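Local coordinates for periplasmic binding protein/LacI transcriptional regulator (Alkaliphilus metalliredigens, PDB 3CTP), which binds beta-D-xylulofuranose between its two lobes and, as a LacI-family protein, probably acts as a sugar-responsive DNA-binding transcriptional repressor, at residues A[208-213]-A[236-241]; A[70-75]-A[265-270]; A[174-179]-A[227-232]. All coordinates share one frame; numbering follows the deposited sequence.

Contact 1. Residues A[208-213]-A[236-241]; sequences IEFQHD and FVFNDI. With XLF (beta-D-xylulofuranose), chain C.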
# COMPACT_ATOMS: atom_id res chain seq x y z
N ILE A 208 -25.28 0.37 -2.17
CA ILE A 208 -24.61 1.59 -2.67
C ILE A 208 -23.44 1.10 -3.51
O ILE A 208 -22.72 0.22 -3.07
CB ILE A 208 -24.07 2.41 -1.48
CG1 ILE A 208 -25.24 2.99 -0.68
CG2 ILE A 208 -23.14 3.56 -1.95
CD1 ILE A 208 -24.80 3.70 0.61
N GLU A 209 -23.27 1.62 -4.72
CA GLU A 209 -22.24 1.09 -5.61
C GLU A 209 -21.11 2.08 -5.79
O GLU A 209 -21.30 3.14 -6.41
CB GLU A 209 -22.82 0.79 -6.99
CG GLU A 209 -21.84 0.15 -7.98
CD GLU A 209 -22.53 -0.14 -9.31
OE1 GLU A 209 -22.57 0.77 -10.16
OE2 GLU A 209 -23.05 -1.26 -9.48
N PHE A 210 -19.93 1.75 -5.28
CA PHE A 210 -18.78 2.63 -5.49
C PHE A 210 -18.26 2.39 -6.89
O PHE A 210 -18.31 1.25 -7.38
CB PHE A 210 -17.64 2.25 -4.52
CG PHE A 210 -17.80 2.79 -3.11
CD1 PHE A 210 -19.00 3.28 -2.64
CD2 PHE A 210 -16.70 2.76 -2.25
CE1 PHE A 210 -19.12 3.78 -1.34
CE2 PHE A 210 -16.81 3.24 -0.93
CZ PHE A 210 -18.02 3.74 -0.48
N GLN A 211 -17.75 3.44 -7.55
CA GLN A 211 -17.31 3.28 -8.94
C GLN A 211 -15.83 3.01 -9.10
O GLN A 211 -15.33 2.77 -10.24
CB GLN A 211 -17.64 4.55 -9.75
CG GLN A 211 -19.13 4.88 -9.71
CD GLN A 211 -19.97 3.76 -10.26
OE1 GLN A 211 -19.76 3.32 -11.40
NE2 GLN A 211 -20.94 3.29 -9.47
N HIS A 212 -15.11 3.06 -7.98
CA HIS A 212 -13.67 2.86 -7.99
C HIS A 212 -13.29 2.02 -6.77
O HIS A 212 -13.98 2.06 -5.76
CB HIS A 212 -12.92 4.20 -7.86
CG HIS A 212 -13.25 5.18 -8.93
ND1 HIS A 212 -14.29 6.08 -8.82
CD2 HIS A 212 -12.69 5.40 -10.14
CE1 HIS A 212 -14.35 6.82 -9.92
NE2 HIS A 212 -13.38 6.43 -10.74
N ASP A 213 -12.17 1.31 -6.89
CA ASP A 213 -11.50 0.77 -5.70
C ASP A 213 -10.92 1.96 -4.94
O ASP A 213 -10.98 3.12 -5.39
CB ASP A 213 -10.39 -0.19 -6.17
CG ASP A 213 -9.88 -1.12 -5.08
OD1 ASP A 213 -10.36 -1.06 -3.93
OD2 ASP A 213 -8.99 -1.94 -5.42
N PHE A 236 -22.03 -4.89 4.69
CA PHE A 236 -20.99 -5.68 4.04
C PHE A 236 -20.34 -4.76 3.01
O PHE A 236 -21.03 -4.23 2.14
CB PHE A 236 -21.63 -6.90 3.33
CG PHE A 236 -20.68 -7.69 2.43
CD1 PHE A 236 -19.37 -7.92 2.80
CD2 PHE A 236 -21.16 -8.25 1.23
CE1 PHE A 236 -18.51 -8.65 1.96
CE2 PHE A 236 -20.31 -8.97 0.37
CZ PHE A 236 -18.98 -9.19 0.75
N VAL A 237 -19.03 -4.54 3.14
CA VAL A 237 -18.31 -3.69 2.19
C VAL A 237 -17.42 -4.54 1.31
O VAL A 237 -16.80 -5.50 1.77
CB VAL A 237 -17.45 -2.63 2.93
CG1 VAL A 237 -16.90 -1.63 1.90
CG2 VAL A 237 -18.27 -1.91 4.00
N PHE A 238 -17.37 -4.20 0.02
CA PHE A 238 -16.77 -5.11 -0.96
C PHE A 238 -15.31 -5.46 -0.75
O PHE A 238 -14.84 -6.48 -1.26
CB PHE A 238 -16.99 -4.59 -2.40
CG PHE A 238 -16.25 -3.31 -2.72
CD1 PHE A 238 -14.99 -3.36 -3.32
CD2 PHE A 238 -16.83 -2.07 -2.48
CE1 PHE A 238 -14.34 -2.18 -3.62
CE2 PHE A 238 -16.18 -0.89 -2.79
CZ PHE A 238 -14.93 -0.95 -3.37
N ASN A 239 -14.54 -4.61 -0.06
CA ASN A 239 -13.20 -5.04 0.35
C ASN A 239 -12.76 -4.33 1.60
O ASN A 239 -13.47 -3.45 2.10
CB ASN A 239 -12.16 -4.95 -0.79
CG ASN A 239 -11.82 -3.54 -1.17
OD1 ASN A 239 -12.09 -2.61 -0.43
ND2 ASN A 239 -11.22 -3.36 -2.37
N ASP A 240 -11.64 -4.78 2.16
CA ASP A 240 -11.23 -4.27 3.46
C ASP A 240 -10.80 -2.81 3.43
O ASP A 240 -11.08 -2.07 4.36
CB ASP A 240 -10.08 -5.10 4.06
CG ASP A 240 -10.51 -6.48 4.50
OD1 ASP A 240 -11.72 -6.76 4.59
OD2 ASP A 240 -9.59 -7.31 4.77
N ILE A 241 -10.10 -2.40 2.37
CA ILE A 241 -9.66 -0.98 2.32
C ILE A 241 -10.86 -0.04 2.16
O ILE A 241 -10.92 1.02 2.80
CB ILE A 241 -8.53 -0.77 1.26
CG1 ILE A 241 -7.99 0.67 1.32
CG2 ILE A 241 -8.99 -1.16 -0.12
CD1 ILE A 241 -7.26 0.97 2.62
O4 XLF C . -11.53 -7.08 -7.24
C4 XLF C . -11.66 -7.35 -5.84
C5 XLF C . -12.07 -6.05 -5.17
O5 XLF C . -10.92 -5.61 -4.43
C3 XLF C . -10.32 -7.70 -5.23
O3 XLF C . -10.23 -9.09 -4.89
C2 XLF C . -10.32 -6.83 -4.00
O2 XLF C . -11.13 -7.41 -2.96
C1 XLF C . -8.92 -6.53 -3.50
O1 XLF C . -9.00 -5.60 -2.40
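Asp213 and Asn239 meet through one hydrogen bond. Asn239 ND2 gives a proton to Asp213 OD1 at 2.9 Å. The bond lies in the amide plane of Asn239 but reaches OD1 from above the carboxylate plane, and the two planes are 48° apart. The same ND2 gives its other proton to the sugar ring oxygen, O5 of XLF, at 3.1 Å and nearly straight (168°). Both N-H groups of the amide are thus used. Beside this polar pair, two aromatic rings meet. Phe210 CD2 sits 3.7 Å from Phe238 CE2, in the plane of the Phe238 ring and at its edge. The side chains cross at about a right angle. Phe238 CZ also comes within 4.0 Å of His212 O, and the sugar carbon C5 lies at another point of the ring edge.

The next shell fixes these groups. Asn239 is the N-cap of helix 240-252, and its OD1 accepts from Ala242 N. With OD1 bonded there and ND2 bonded to Asp213 and the sugar, the amide is gripped at both ends and its rotation is fixed. The other carboxylate oxygen, Asp213 OD2, forms a salt bridge with Arg124 and accepts from Asn72. Both segments run out of the C-terminal ends of parallel strands 206-209 and 234-237. Loops at this C-terminal end of the sheet bear on the sugar pocket, as in the periplasmic-binding-protein fold.

Contact 2. Residues A[70-75]-A[265-270]; sequences ISNPFF and GFDNSF. With XLF (beta-D-xylulofuranose), chain C.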
# COMPACT_ATOMS: atom_id res chain seq x y z
N ILE A 70 -1.19 -0.71 -6.09
CA ILE A 70 -0.54 -1.28 -4.88
C ILE A 70 -0.87 -0.44 -3.66
O ILE A 70 -0.57 -0.85 -2.51
CB ILE A 70 1.01 -1.46 -4.97
CG1 ILE A 70 1.68 -0.15 -5.39
CG2 ILE A 70 1.38 -2.65 -5.89
CD1 ILE A 70 3.20 -0.19 -5.31
N SER A 71 -1.52 0.69 -3.90
CA SER A 71 -2.18 1.43 -2.77
C SER A 71 -3.28 0.67 -2.05
O SER A 71 -3.58 0.95 -0.89
CB SER A 71 -2.73 2.78 -3.17
OG SER A 71 -4.01 2.68 -3.75
N ASN A 72 -3.86 -0.34 -2.69
CA ASN A 72 -4.74 -1.27 -1.96
C ASN A 72 -3.88 -2.34 -1.31
O ASN A 72 -3.15 -3.06 -2.00
CB ASN A 72 -5.73 -1.88 -2.96
CG ASN A 72 -6.66 -2.88 -2.33
OD1 ASN A 72 -6.42 -3.39 -1.21
ND2 ASN A 72 -7.77 -3.16 -3.03
N PRO A 73 -3.90 -2.41 0.03
CA PRO A 73 -3.07 -3.37 0.75
C PRO A 73 -3.14 -4.77 0.18
O PRO A 73 -2.14 -5.46 0.14
CB PRO A 73 -3.68 -3.35 2.16
CG PRO A 73 -4.03 -1.90 2.33
CD PRO A 73 -4.65 -1.54 0.97
N PHE A 74 -4.31 -5.19 -0.28
CA PHE A 74 -4.41 -6.56 -0.78
C PHE A 74 -3.46 -6.75 -1.97
O PHE A 74 -2.77 -7.77 -2.10
CB PHE A 74 -5.85 -6.87 -1.24
CG PHE A 74 -5.98 -8.23 -1.89
CD1 PHE A 74 -6.04 -9.37 -1.10
CD2 PHE A 74 -5.97 -8.35 -3.27
CE1 PHE A 74 -6.11 -10.64 -1.69
CE2 PHE A 74 -6.03 -9.61 -3.89
CZ PHE A 74 -6.10 -10.76 -3.08
N PHE A 75 -3.41 -5.76 -2.86
CA PHE A 75 -2.55 -5.95 -4.03
C PHE A 75 -1.07 -5.81 -3.70
O PHE A 75 -0.23 -6.44 -4.38
CB PHE A 75 -2.93 -5.03 -5.19
CG PHE A 75 -4.21 -5.44 -5.84
CD1 PHE A 75 -4.28 -6.64 -6.55
CD2 PHE A 75 -5.35 -4.67 -5.71
CE1 PHE A 75 -5.49 -7.06 -7.14
CE2 PHE A 75 -6.56 -5.10 -6.26
CZ PHE A 75 -6.62 -6.28 -6.99
N GLY A 265 -15.92 -6.88 5.97
CA GLY A 265 -15.26 -6.54 4.69
C GLY A 265 -14.96 -7.78 3.85
O GLY A 265 -15.66 -8.80 3.94
N PHE A 266 -13.91 -7.69 3.02
CA PHE A 266 -13.47 -8.83 2.25
C PHE A 266 -12.01 -8.64 1.91
O PHE A 266 -11.62 -7.54 1.51
CB PHE A 266 -14.26 -8.91 0.92
CG PHE A 266 -14.38 -10.31 0.34
CD1 PHE A 266 -15.59 -10.99 0.41
CD2 PHE A 266 -13.33 -10.89 -0.35
CE1 PHE A 266 -15.73 -12.26 -0.16
CE2 PHE A 266 -13.46 -12.16 -0.91
CZ PHE A 266 -14.67 -12.85 -0.80
N ASP A 267 -11.23 -9.71 2.07
CA ASP A 267 -9.83 -9.85 1.65
C ASP A 267 -8.96 -10.49 2.75
O ASP A 267 -8.08 -11.29 2.46
CB ASP A 267 -9.11 -8.53 1.37
CG ASP A 267 -9.51 -7.87 0.06
OD1 ASP A 267 -10.07 -8.56 -0.84
OD2 ASP A 267 -9.20 -6.66 -0.07
N ASN A 268 -9.16 -10.05 3.99
CA ASN A 268 -8.15 -10.23 5.03
C ASN A 268 -6.82 -9.63 4.59
O ASN A 268 -5.77 -10.28 4.66
CB ASN A 268 -7.95 -11.70 5.41
CG ASN A 268 -7.19 -11.85 6.72
OD1 ASN A 268 -7.08 -10.89 7.49
ND2 ASN A 268 -6.63 -13.04 6.97
N SER A 269 -6.86 -8.37 4.17
CA SER A 269 -5.62 -7.62 3.97
C SER A 269 -5.18 -6.92 5.27
O SER A 269 -5.94 -6.85 6.27
CB SER A 269 -5.77 -6.61 2.84
OG SER A 269 -6.65 -5.56 3.22
N PHE A 270 -3.95 -6.41 5.30
CA PHE A 270 -3.44 -6.00 6.59
C PHE A 270 -4.19 -4.83 7.21
O PHE A 270 -4.13 -4.62 8.42
CB PHE A 270 -1.92 -5.73 6.53
CG PHE A 270 -1.51 -4.49 5.78
CD1 PHE A 270 -1.65 -3.24 6.38
CD2 PHE A 270 -0.89 -4.58 4.53
CE1 PHE A 270 -1.23 -2.05 5.71
CE2 PHE A 270 -0.46 -3.41 3.85
CZ PHE A 270 -0.64 -2.14 4.45
O4 XLF C . -11.53 -7.08 -7.24
C4 XLF C . -11.66 -7.35 -5.84
C5 XLF C . -12.07 -6.05 -5.17
O5 XLF C . -10.92 -5.61 -4.43
C3 XLF C . -10.32 -7.70 -5.23
O3 XLF C . -10.23 -9.09 -4.89
C2 XLF C . -10.32 -6.83 -4.00
O2 XLF C . -11.13 -7.41 -2.96
C1 XLF C . -8.92 -6.53 -3.50
O1 XLF C . -9.00 -5.60 -2.40
O HOH W 1 -8.02 -4.49 0.95
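Asp267 faces Phe74 across the cleft, and between them the two segments hold the sugar. The polar contacts centre on the ligand. Asp267 accepts from two sugar hydroxyls: OD1 from O2 of XLF and OD2 from O1 of XLF, each at 2.6 Å. Asn72 ND2 gives a proton to the same O1 of XLF at 2.8 Å. No direct hydrogen bond joins the segments. Instead one water donates to Asn72 OD1 and to Asp267 OD2, and accepts from Ser269 OG. Asn72 is also the N-cap of helix 73-88, with OD1 accepting from Phe74 N at 2.9 Å. An alanine in place of Asn72 would probably leave O1 of the sugar without its N-H donor, the bridging water short of a partner and the helix start uncapped.

Packing contacts flank this network. Phe74 CD2 lies 3.5 Å from C1 of XLF. Asp267 OD1 lies over one face of the Phe74 ring, with ring and carboxylate planes 26° apart. Farther out, Pro73 CB sits over the face of the Phe270 ring in a CH-pi contact, 3.9 Å from the centroid and offset toward the rim. Ser269 CB packs 3.7 Å from Phe74 N. Carboxylate and amide thus bond the O1 and O2 hydroxyls directly, so the sugar adds direct polar links to a junction that otherwise rests on packing and one water.

Contact 3. Residues A[174-179]-A[227-232]; sequences KILHIK and KDIVNY. With NA (sodium ion), chain D.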
# COMPACT_ATOMS: atom_id res chain seq x y z
N LYS A 174 -31.76 -5.15 9.00
CA LYS A 174 -31.62 -4.00 8.13
C LYS A 174 -30.18 -4.01 7.65
O LYS A 174 -29.28 -3.70 8.41
CB LYS A 174 -31.87 -2.71 8.89
CG LYS A 174 -33.31 -2.57 9.44
CD LYS A 174 -33.39 -1.42 10.45
CE LYS A 174 -34.81 -1.25 11.00
NZ LYS A 174 -34.91 -0.03 11.86
N ILE A 175 -29.98 -4.37 6.39
CA ILE A 175 -28.62 -4.63 5.88
C ILE A 175 -28.31 -3.82 4.63
O ILE A 175 -29.16 -3.69 3.75
CB ILE A 175 -28.49 -6.13 5.60
CG1 ILE A 175 -28.50 -6.88 6.93
CG2 ILE A 175 -27.22 -6.45 4.78
CD1 ILE A 175 -28.63 -8.40 6.78
N LEU A 176 -27.07 -3.29 4.59
CA LEU A 176 -26.57 -2.54 3.44
C LEU A 176 -25.39 -3.29 2.87
O LEU A 176 -24.53 -3.78 3.64
CB LEU A 176 -26.05 -1.19 3.93
CG LEU A 176 -25.29 -0.31 2.93
CD1 LEU A 176 -26.19 0.10 1.77
CD2 LEU A 176 -24.77 0.94 3.62
N HIS A 177 -25.30 -3.36 1.55
CA HIS A 177 -24.05 -3.84 0.91
C HIS A 177 -23.49 -2.69 0.08
O HIS A 177 -24.18 -2.17 -0.80
CB HIS A 177 -24.31 -5.07 0.03
CG HIS A 177 -23.12 -5.49 -0.79
ND1 HIS A 177 -21.84 -5.43 -0.30
CD2 HIS A 177 -23.03 -5.99 -2.04
CE1 HIS A 177 -20.99 -5.86 -1.23
NE2 HIS A 177 -21.69 -6.22 -2.29
N ILE A 178 -22.28 -2.26 0.44
CA ILE A 178 -21.54 -1.31 -0.38
C ILE A 178 -20.78 -2.16 -1.38
O ILE A 178 -19.82 -2.87 -1.00
CB ILE A 178 -20.61 -0.46 0.48
CG1 ILE A 178 -21.51 0.39 1.41
CG2 ILE A 178 -19.75 0.46 -0.43
CD1 ILE A 178 -20.78 1.26 2.42
N LYS A 179 -21.29 -2.16 -2.61
CA LYS A 179 -20.75 -3.03 -3.66
C LYS A 179 -19.71 -2.34 -4.51
O LYS A 179 -19.63 -1.10 -4.54
CB LYS A 179 -21.88 -3.62 -4.53
CG LYS A 179 -22.55 -2.64 -5.41
CD LYS A 179 -23.63 -3.34 -6.34
CE LYS A 179 -23.03 -4.28 -7.34
NZ LYS A 179 -22.20 -3.62 -8.40
N LYS A 227 -25.72 10.39 7.13
CA LYS A 227 -26.36 10.41 8.46
C LYS A 227 -27.31 9.22 8.71
O LYS A 227 -27.61 8.89 9.87
CB LYS A 227 -27.09 11.73 8.67
CG LYS A 227 -28.39 11.84 7.89
CD LYS A 227 -29.11 13.17 8.20
CE LYS A 227 -30.06 13.57 7.09
NZ LYS A 227 -30.63 14.94 7.32
N ASP A 228 -27.76 8.58 7.64
CA ASP A 228 -28.71 7.48 7.74
C ASP A 228 -28.00 6.12 7.87
O ASP A 228 -28.65 5.11 8.15
CB ASP A 228 -29.59 7.41 6.49
CG ASP A 228 -30.51 8.61 6.34
OD1 ASP A 228 -30.77 9.32 7.34
OD2 ASP A 228 -30.99 8.83 5.21
N ILE A 229 -26.69 6.07 7.65
CA ILE A 229 -26.01 4.77 7.56
C ILE A 229 -26.00 4.07 8.91
O ILE A 229 -26.06 2.84 8.99
CB ILE A 229 -24.57 4.97 7.03
CG1 ILE A 229 -24.60 5.56 5.61
CG2 ILE A 229 -23.75 3.68 7.08
CD1 ILE A 229 -25.20 4.65 4.55
N VAL A 230 -25.94 4.85 9.99
CA VAL A 230 -25.96 4.26 11.31
C VAL A 230 -27.25 3.49 11.54
O VAL A 230 -27.32 2.63 12.43
CB VAL A 230 -25.79 5.31 12.43
CG1 VAL A 230 -27.00 6.21 12.49
CG2 VAL A 230 -25.57 4.61 13.79
N ASN A 231 -28.28 3.75 10.73
CA ASN A 231 -29.58 3.10 10.95
C ASN A 231 -29.60 1.62 10.53
O ASN A 231 -30.52 0.88 10.90
CB ASN A 231 -30.71 3.84 10.23
CG ASN A 231 -31.03 5.17 10.89
OD1 ASN A 231 -30.77 5.36 12.08
ND2 ASN A 231 -31.57 6.09 10.11
N TYR A 232 -28.61 1.21 9.75
CA TYR A 232 -28.51 -0.21 9.38
C TYR A 232 -28.03 -1.04 10.57
O TYR A 232 -27.33 -0.52 11.44
CB TYR A 232 -27.53 -0.40 8.20
CG TYR A 232 -28.10 0.17 6.91
CD1 TYR A 232 -29.04 -0.54 6.19
CD2 TYR A 232 -27.71 1.43 6.44
CE1 TYR A 232 -29.58 -0.03 5.00
CE2 TYR A 232 -28.25 1.97 5.28
CZ TYR A 232 -29.18 1.22 4.56
OH TYR A 232 -29.74 1.72 3.40
NA NA D . -27.68 0.59 13.58
O HOH W 2 -28.83 1.77 15.09
O HOH W 3 -29.05 -1.04 14.28
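Ile229 CD1 touches Leu176 CD2 at 3.8 Å, an apolar contact in which the side chains cross obliquely. Ile229 also packs on Ile208 and Ile235 of the flanking strands. Val230 contributes its carbonyl O, which binds the sodium ion at 2.4 Å. The carbonyl O of Asn231 lies 3.7 Å from Lys174 CD, partway along the extended lysine chain. Asn231 N is bonded to Asp228 O, and Tyr232 N to Ile229 O, which keeps the turn compact.

Tyr232 makes the main contact. Leu176 CB stands over the centre of its ring, 3.7 Å from the centroid and only 6° off the normal, a CH-pi contact. Ring atom CD1 also meets Leu176 N and Ile175 C. Tyr232 CG is anti to the carbonyl carbon (chi1 -70°), which places it 3.9 Å from Leu176 CB. Lys174 O is at the ring edge. The hydroxyl bonds Asp206, on the neighbouring strand 206-209. Tyr232 O also binds the sodium ion, at 2.4 Å; Glu260 O and two waters complete the five ligands. The ion is held by neutral carbonyl and water oxygens, while apolar side chains and a ring face pack the turn against the start of strand 175-179.

Contacts 1 and 2 adjoin each other at the sugar, with centres about 12 Å apart. Hydrogen bonds join them: Asn72 ND2 to Asp213 OD2 at 2.9 Å and Ser269 N to Asp240 OD2 at 3.0 Å. Each binds XLF through its own side chains. Contact 3 lies toward the far end of the same four-stranded parallel sheet, its centre about 13 Å from contact 1. It is tied to contact 1 by strand 175-179, where Lys179 NZ forms a salt bridge with Glu209 OE2 at 2.7 Å. Contact 3 does not touch contact 2: nearest atoms are about 8 Å apart and centres about 22 Å. The sodium ion lies more than 20 Å from the sugar.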